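Local atomic coordinates of Spermidine/putrescine ABC transporter, periplasmic binding protein (Treponema pallidum, PDB entry 2V84), a protein that probably binds polyamines such as spermidine and putrescine as the extracytoplasmic receptor of an ABC transporter. Residues A192-L195 / V196-W200; E287-T291 / F292-S296. All coordinates share one frame; numbering follows the deposited sequence.

Contact 1. Residues A192-L195 / V196-W200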
ATOM      1  N   ALA A 192     -15.544 -16.245  -0.726  1.00 29.95           N
ATOM      2  CA  ALA A 192     -14.812 -15.237   0.041  1.00 29.16           C
ATOM      3  C   ALA A 192     -15.779 -14.296   0.759  1.00 29.06           C
ATOM      4  O   ALA A 192     -15.589 -13.970   1.932  1.00 28.20           O
ATOM      5  CB  ALA A 192     -13.881 -14.454  -0.877  1.00 29.10           C
ATOM      6  N   ALA A 193     -16.821 -13.863   0.050  1.00 29.12           N
ATOM      7  CA  ALA A 193     -17.845 -12.998   0.655  1.00 28.71           C
ATOM      8  C   ALA A 193     -18.531 -13.640   1.860  1.00 28.79           C
ATOM      9  O   ALA A 193     -18.789 -12.967   2.866  1.00 27.41           O
ATOM     10  CB  ALA A 193     -18.869 -12.600  -0.370  1.00 29.31           C
ATOM     11  N   ILE A 194     -18.845 -14.931   1.744  1.00 28.47           N
ATOM     12  CA  ILE A 194     -19.473 -15.667   2.841  1.00 28.55           C
ATOM     13  C   ILE A 194     -18.507 -15.775   4.024  1.00 28.11           C
ATOM     14  O   ILE A 194     -18.920 -15.632   5.177  1.00 28.23           O
ATOM     15  CB  ILE A 194     -19.947 -17.074   2.412  1.00 28.71           C
ATOM     16  CG1 ILE A 194     -21.144 -16.954   1.456  1.00 29.39           C
ATOM     17  CG2 ILE A 194     -20.327 -17.906   3.645  1.00 28.72           C
ATOM     18  CD1 ILE A 194     -21.483 -18.233   0.657  1.00 30.01           C
ATOM     19  N   LEU A 195     -17.232 -16.032   3.733  1.00 27.61           N
ATOM     20  CA  LEU A 195     -16.212 -16.054   4.792  1.00 27.86           C
ATOM     21  C   LEU A 195     -16.174 -14.741   5.590  1.00 27.27           C
ATOM     22  O   LEU A 195     -16.228 -14.753   6.823  1.00 28.10           O
ATOM     23  CB  LEU A 195     -14.832 -16.385   4.207  1.00 27.45           C
ATOM     24  CG  LEU A 195     -13.703 -16.717   5.188  1.00 29.38           C
ATOM     25  CD1 LEU A 195     -14.046 -17.964   6.037  1.00 30.45           C
ATOM     26  CD2 LEU A 195     -12.397 -16.900   4.474  1.00 28.60           C
ATOM     27  N   VAL A 196     -16.076 -13.605   4.891  1.00 26.99           N
ATOM     28  CA  VAL A 196     -16.044 -12.294   5.570  1.00 26.40           C
ATOM     29  C   VAL A 196     -17.354 -12.034   6.314  1.00 26.50           C
ATOM     30  O   VAL A 196     -17.338 -11.670   7.483  1.00 26.94           O
ATOM     31  CB  VAL A 196     -15.772 -11.104   4.596  1.00 26.82           C
ATOM     32  CG1 VAL A 196     -15.659  -9.809   5.368  1.00 27.95           C
ATOM     33  CG2 VAL A 196     -14.515 -11.333   3.768  1.00 24.71           C
ATOM     34  N   THR A 197     -18.485 -12.212   5.625  1.00 27.18           N
ATOM     35  CA  THR A 197     -19.792 -11.913   6.218  1.00 27.73           C
ATOM     36  C   THR A 197     -20.136 -12.810   7.394  1.00 27.38           C
ATOM     37  O   THR A 197     -20.518 -12.323   8.454  1.00 26.76           O
ATOM     38  CB  THR A 197     -20.906 -11.992   5.166  1.00 27.65           C
ATOM     39  OG1 THR A 197     -20.571 -11.102   4.111  1.00 30.51           O
ATOM     40  CG2 THR A 197     -22.242 -11.592   5.743  1.00 29.79           C
ATOM     41  N   ASP A 198     -19.992 -14.116   7.196  1.00 27.21           N
ATOM     42  CA  ASP A 198     -20.428 -15.079   8.191  1.00 27.45           C
ATOM     43  C   ASP A 198     -19.419 -15.425   9.257  1.00 26.82           C
ATOM     44  O   ASP A 198     -19.814 -15.850  10.343  1.00 26.79           O
ATOM     45  CB  ASP A 198     -20.929 -16.367   7.521  1.00 27.45           C
ATOM     46  CG  ASP A 198     -22.288 -16.199   6.871  1.00 29.85           C
ATOM     47  OD1 ASP A 198     -22.991 -15.207   7.194  1.00 30.36           O
ATOM     48  OD2 ASP A 198     -22.644 -17.071   6.042  1.00 31.87           O
ATOM     49  N   HIS A 199     -18.130 -15.251   8.981  1.00 26.71           N
ATOM     50  CA  HIS A 199     -17.087 -15.710   9.922  1.00 26.68           C
ATOM     51  C   HIS A 199     -16.251 -14.617  10.576  1.00 26.53           C
ATOM     52  O   HIS A 199     -15.876 -14.739  11.751  1.00 26.40           O
ATOM     53  CB  HIS A 199     -16.209 -16.785   9.278  1.00 27.34           C
ATOM     54  CG  HIS A 199     -16.971 -18.021   8.898  1.00 29.92           C
ATOM     55  ND1 HIS A 199     -17.590 -18.825   9.833  1.00 33.93           N
ATOM     56  CD2 HIS A 199     -17.267 -18.559   7.692  1.00 32.80           C
ATOM     57  CE1 HIS A 199     -18.211 -19.815   9.222  1.00 34.00           C
ATOM     58  NE2 HIS A 199     -18.025 -19.680   7.920  1.00 33.10           N
ATOM     59  N   TRP A 200     -15.978 -13.542   9.839  1.00 26.26           N
ATOM     60  CA  TRP A 200     -15.133 -12.463  10.347  1.00 25.82           C
ATOM     61  C   TRP A 200     -15.929 -11.260  10.795  1.00 26.47           C
ATOM     62  O   TRP A 200     -15.771 -10.809  11.911  1.00 26.28           O
ATOM     63  CB  TRP A 200     -14.085 -12.048   9.311  1.00 24.67           C
ATOM     64  CG  TRP A 200     -13.119 -13.140   8.955  1.00 24.23           C
ATOM     65  CD1 TRP A 200     -12.948 -14.337   9.602  1.00 22.52           C
ATOM     66  CD2 TRP A 200     -12.190 -13.133   7.868  1.00 23.32           C
ATOM     67  NE1 TRP A 200     -11.977 -15.072   8.986  1.00 23.55           N
ATOM     68  CE2 TRP A 200     -11.487 -14.359   7.915  1.00 23.84           C
ATOM     69  CE3 TRP A 200     -11.868 -12.195   6.861  1.00 24.93           C
ATOM     70  CZ2 TRP A 200     -10.474 -14.682   7.002  1.00 24.25           C
ATOM     71  CZ3 TRP A 200     -10.868 -12.519   5.936  1.00 22.64           C
ATOM     72  CH2 TRP A 200     -10.171 -13.754   6.024  1.00 24.39           C
TER

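Contact 2. Residues E287-T291 / F292-S296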
ATOM      1  N   GLU A 287      16.100   7.375   3.747  1.00 32.77           N
ATOM      2  CA  GLU A 287      15.384   8.333   4.601  1.00 33.01           C
ATOM      3  C   GLU A 287      13.863   8.184   4.491  1.00 32.74           C
ATOM      4  O   GLU A 287      13.138   8.341   5.486  1.00 32.35           O
ATOM      5  CB  GLU A 287      15.833   9.779   4.316  1.00 32.84           C
ATOM      6  CG  GLU A 287      14.998  10.865   5.014  1.00 32.87           C
ATOM      7  CD  GLU A 287      15.466  12.272   4.688  1.00 33.39           C
ATOM      8  OE1 GLU A 287      16.671  12.453   4.468  1.00 32.33           O
ATOM      9  OE2 GLU A 287      14.636  13.205   4.656  1.00 35.27           O
ATOM     10  N   PHE A 288      13.384   7.869   3.285  1.00 32.84           N
ATOM     11  CA  PHE A 288      11.979   7.551   3.061  1.00 32.19           C
ATOM     12  C   PHE A 288      11.564   6.313   3.862  1.00 32.85           C
ATOM     13  O   PHE A 288      10.560   6.340   4.579  1.00 33.48           O
ATOM     14  CB  PHE A 288      11.697   7.347   1.567  1.00 32.08           C
ATOM     15  CG  PHE A 288      10.411   6.596   1.286  1.00 30.95           C
ATOM     16  CD1 PHE A 288       9.169   7.138   1.625  1.00 29.59           C
ATOM     17  CD2 PHE A 288      10.445   5.344   0.684  1.00 31.90           C
ATOM     18  CE1 PHE A 288       7.999   6.449   1.382  1.00 28.33           C
ATOM     19  CE2 PHE A 288       9.263   4.641   0.432  1.00 29.45           C
ATOM     20  CZ  PHE A 288       8.042   5.197   0.783  1.00 29.20           C
ATOM     21  N   LEU A 289      12.334   5.233   3.748  1.00 32.50           N
ATOM     22  CA  LEU A 289      11.990   3.982   4.420  1.00 33.14           C
ATOM     23  C   LEU A 289      11.996   4.125   5.930  1.00 33.71           C
ATOM     24  O   LEU A 289      11.103   3.617   6.614  1.00 34.20           O
ATOM     25  CB  LEU A 289      12.943   2.869   3.997  1.00 33.06           C
ATOM     26  CG  LEU A 289      12.949   2.531   2.510  1.00 31.97           C
ATOM     27  CD1 LEU A 289      14.130   1.616   2.214  1.00 32.01           C
ATOM     28  CD2 LEU A 289      11.622   1.911   2.025  1.00 31.51           C
ATOM     29  N   ASP A 290      12.995   4.844   6.432  1.00 34.18           N
ATOM     30  CA  ASP A 290      13.197   5.040   7.870  1.00 34.71           C
ATOM     31  C   ASP A 290      12.082   5.867   8.491  1.00 35.32           C
ATOM     32  O   ASP A 290      11.829   5.768   9.698  1.00 35.41           O
ATOM     33  CB  ASP A 290      14.505   5.775   8.110  1.00 34.81           C
ATOM     34  CG  ASP A 290      15.721   4.890   7.982  1.00 35.27           C
ATOM     35  OD1 ASP A 290      15.598   3.663   7.823  1.00 35.58           O
ATOM     36  OD2 ASP A 290      16.832   5.445   8.053  1.00 35.89           O
ATOM     37  N   THR A 291      11.455   6.721   7.680  1.00 35.28           N
ATOM     38  CA  THR A 291      10.356   7.561   8.126  1.00 35.59           C
ATOM     39  C   THR A 291       9.214   6.689   8.638  1.00 35.77           C
ATOM     40  O   THR A 291       8.541   7.077   9.594  1.00 36.61           O
ATOM     41  CB  THR A 291       9.861   8.516   7.009  1.00 35.26           C
ATOM     42  OG1 THR A 291      10.872   9.492   6.724  1.00 35.42           O
ATOM     43  CG2 THR A 291       8.588   9.262   7.427  1.00 36.14           C
ATOM     44  N   PHE A 292       9.039   5.510   8.027  1.00 35.89           N
ATOM     45  CA  PHE A 292       7.898   4.630   8.291  1.00 36.09           C
ATOM     46  C   PHE A 292       8.249   3.260   8.869  1.00 35.67           C
ATOM     47  O   PHE A 292       7.350   2.471   9.174  1.00 37.54           O
ATOM     48  CB  PHE A 292       7.076   4.428   7.019  1.00 36.22           C
ATOM     49  CG  PHE A 292       6.589   5.704   6.403  1.00 36.64           C
ATOM     50  CD1 PHE A 292       5.518   6.393   6.961  1.00 38.22           C
ATOM     51  CD2 PHE A 292       7.201   6.215   5.257  1.00 36.24           C
ATOM     52  CE1 PHE A 292       5.069   7.583   6.403  1.00 39.39           C
ATOM     53  CE2 PHE A 292       6.752   7.379   4.684  1.00 36.67           C
ATOM     54  CZ  PHE A 292       5.687   8.068   5.255  1.00 38.32           C
ATOM     55  N   GLY A 293       9.536   2.957   9.007  1.00 34.91           N
ATOM     56  CA  GLY A 293       9.955   1.627   9.470  1.00 33.97           C
ATOM     57  C   GLY A 293       9.811   0.562   8.399  1.00 33.72           C
ATOM     58  O   GLY A 293       9.587  -0.596   8.702  1.00 33.74           O
ATOM     59  N   PHE A 294       9.927   0.979   7.137  1.00 32.47           N
ATOM     60  CA  PHE A 294       9.831   0.096   5.991  1.00 32.29           C
ATOM     61  C   PHE A 294      11.152  -0.613   5.725  1.00 32.55           C
ATOM     62  O   PHE A 294      12.222  -0.036   5.956  1.00 33.14           O
ATOM     63  CB  PHE A 294       9.541   0.933   4.759  1.00 31.81           C
ATOM     64  CG  PHE A 294       8.167   1.515   4.690  1.00 30.47           C
ATOM     65  CD1 PHE A 294       7.086   0.948   5.365  1.00 33.31           C
ATOM     66  CD2 PHE A 294       7.933   2.592   3.831  1.00 29.43           C
ATOM     67  CE1 PHE A 294       5.803   1.486   5.216  1.00 31.53           C
ATOM     68  CE2 PHE A 294       6.664   3.116   3.661  1.00 29.20           C
ATOM     69  CZ  PHE A 294       5.604   2.585   4.351  1.00 31.37           C
ATOM     70  N   PRO A 295      11.094  -1.870   5.249  1.00 33.20           N
ATOM     71  CA  PRO A 295      12.296  -2.533   4.748  1.00 33.04           C
ATOM     72  C   PRO A 295      12.538  -2.119   3.310  1.00 32.37           C
ATOM     73  O   PRO A 295      11.637  -1.599   2.659  1.00 32.23           O
ATOM     74  CB  PRO A 295      11.917  -4.010   4.806  1.00 32.83           C
ATOM     75  CG  PRO A 295      10.434  -3.997   4.510  1.00 33.56           C
ATOM     76  CD  PRO A 295       9.909  -2.758   5.177  1.00 33.30           C
ATOM     77  N   SER A 296      13.747  -2.341   2.814  1.00 32.01           N
ATOM     78  CA  SER A 296      14.055  -1.956   1.455  1.00 32.13           C
ATOM     79  C   SER A 296      13.584  -3.042   0.489  1.00 31.77           C
ATOM     80  O   SER A 296      14.381  -3.801  -0.048  1.00 33.16           O
ATOM     81  CB  SER A 296      15.560  -1.667   1.291  1.00 31.67           C
ATOM     82  OG  SER A 296      15.830  -0.995   0.067  1.00 32.47           O
TER

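Contact 1. Residues A192-L195 / V196-W200
A192, within helix 186-200, accepts the amide of V196 on its carbonyl oxygen in a nearly straight i to i+4 bond. V196 CG2 lies 3.4 Å from A192 O.

A193 takes two donors on one oxygen. The amide of T197 reaches A193 O over 2.9 Å, and T197 OG1 comes to A193 O at the same distance from the opposite face of the carbonyl plane. The threonine hydroxyl can bend back like this because OG1 stands beside its own backbone N (chi1 -56°), so one residue supplies both the helical bond and its side-chain companion.

I194 continues the pattern with a short bond, D198 N to I194 O at 2.7 Å. Its side chain runs alongside that of D198, pointing the same way, and I194 CG2 lies 3.4 Å from D198 OD2, a methyl against a carboxylate oxygen.

L195 is where the helix widens. L195 O accepts H199 N, well above its carbonyl plane, and W200 N, in that plane, at 3.3 Å. The second of these is the i+5 bond of a pi-type turn. With CG swung to the carbonyl side, the leucine sends its branches forward along the helix: CD1 lies against H199 CD2, the two side chains crossing at about a right angle, while L195 CD2 packs on W200 CZ2 at 3.9 Å.

This is the C-terminal end of helix 186-200, where V196 packs on V169 and A173 of helix 166-176 and on V340 of helix 330-342. The chemistry is that of a helix end being drawn out. Regular bonds pass into a shared acceptor whose two N-H...O angles are both bent, near 138°, and the two leucine methyls touch the imidazole and the indole, one each, as the backbone turn expands.

Contact 2. Residues E287-T291 / F292-S296
F288 stands at the apolar centre, meeting two further phenylalanines with the far end of its ring. An edge of F294 is turned toward its face in an offset edge-to-face pair, planes at 65°, with F288 CZ 3.8 Å from F294 CE2. F292 meets it obliquely, F288 CE1 lying 3.7 Å from F292 CE2. With CG directed away from its own amide (chi1 162°), F288 lays its ring forward along the helix, within range of both.

Beside this aromatic cluster, L289 CD2 packs against F294 CB at 3.6 Å and CD1 against the backbone and CB of S296. T291 CG2 lies over one face of the F292 ring in a CH-pi contact, 3.8 Å from its centroid.

The polar edge begins at L289 O, near the end of helix 282-292, which accepts F294 N at 2.9 Å and F292 N at 3.1 Å from opposite faces of its carbonyl plane. G293, the first residue to leave helical geometry, has positive phi, and the turn there brings F294 N to L289 O. T291 OG1 bonds to E287 O one turn earlier.

Around this end of the helix, F288 meets Y127 edge-to-face and touches L40 of helix 38-48. F294 stacks on Y128 of strand 125-137, and both F292 and F294 touch E229 of helix 228-234.

Overall arrangement
Both contacts show how one carbonyl oxygen with two amide donors can mark the end of a helix, yet the settings differ. Contact 1 is partly buried, its centre about 23 Å from the centre of the chain: V196 and W200 touch helix 166-176, A193 and T197 touch helix 330-342, while I194, D198 and H199 are exposed. Contact 2 is buried and largely aromatic, where contact 1 rests mainly on helix bonds, a threonine hydroxyl and leucine methyls against two rings. They share no secondary-structure element and lie on opposite sides of the chain's centre, their nearest atoms about 22 Å apart. Contact 1 stays within helix 186-200; contact 2 joins helix 282-292 to the following loop.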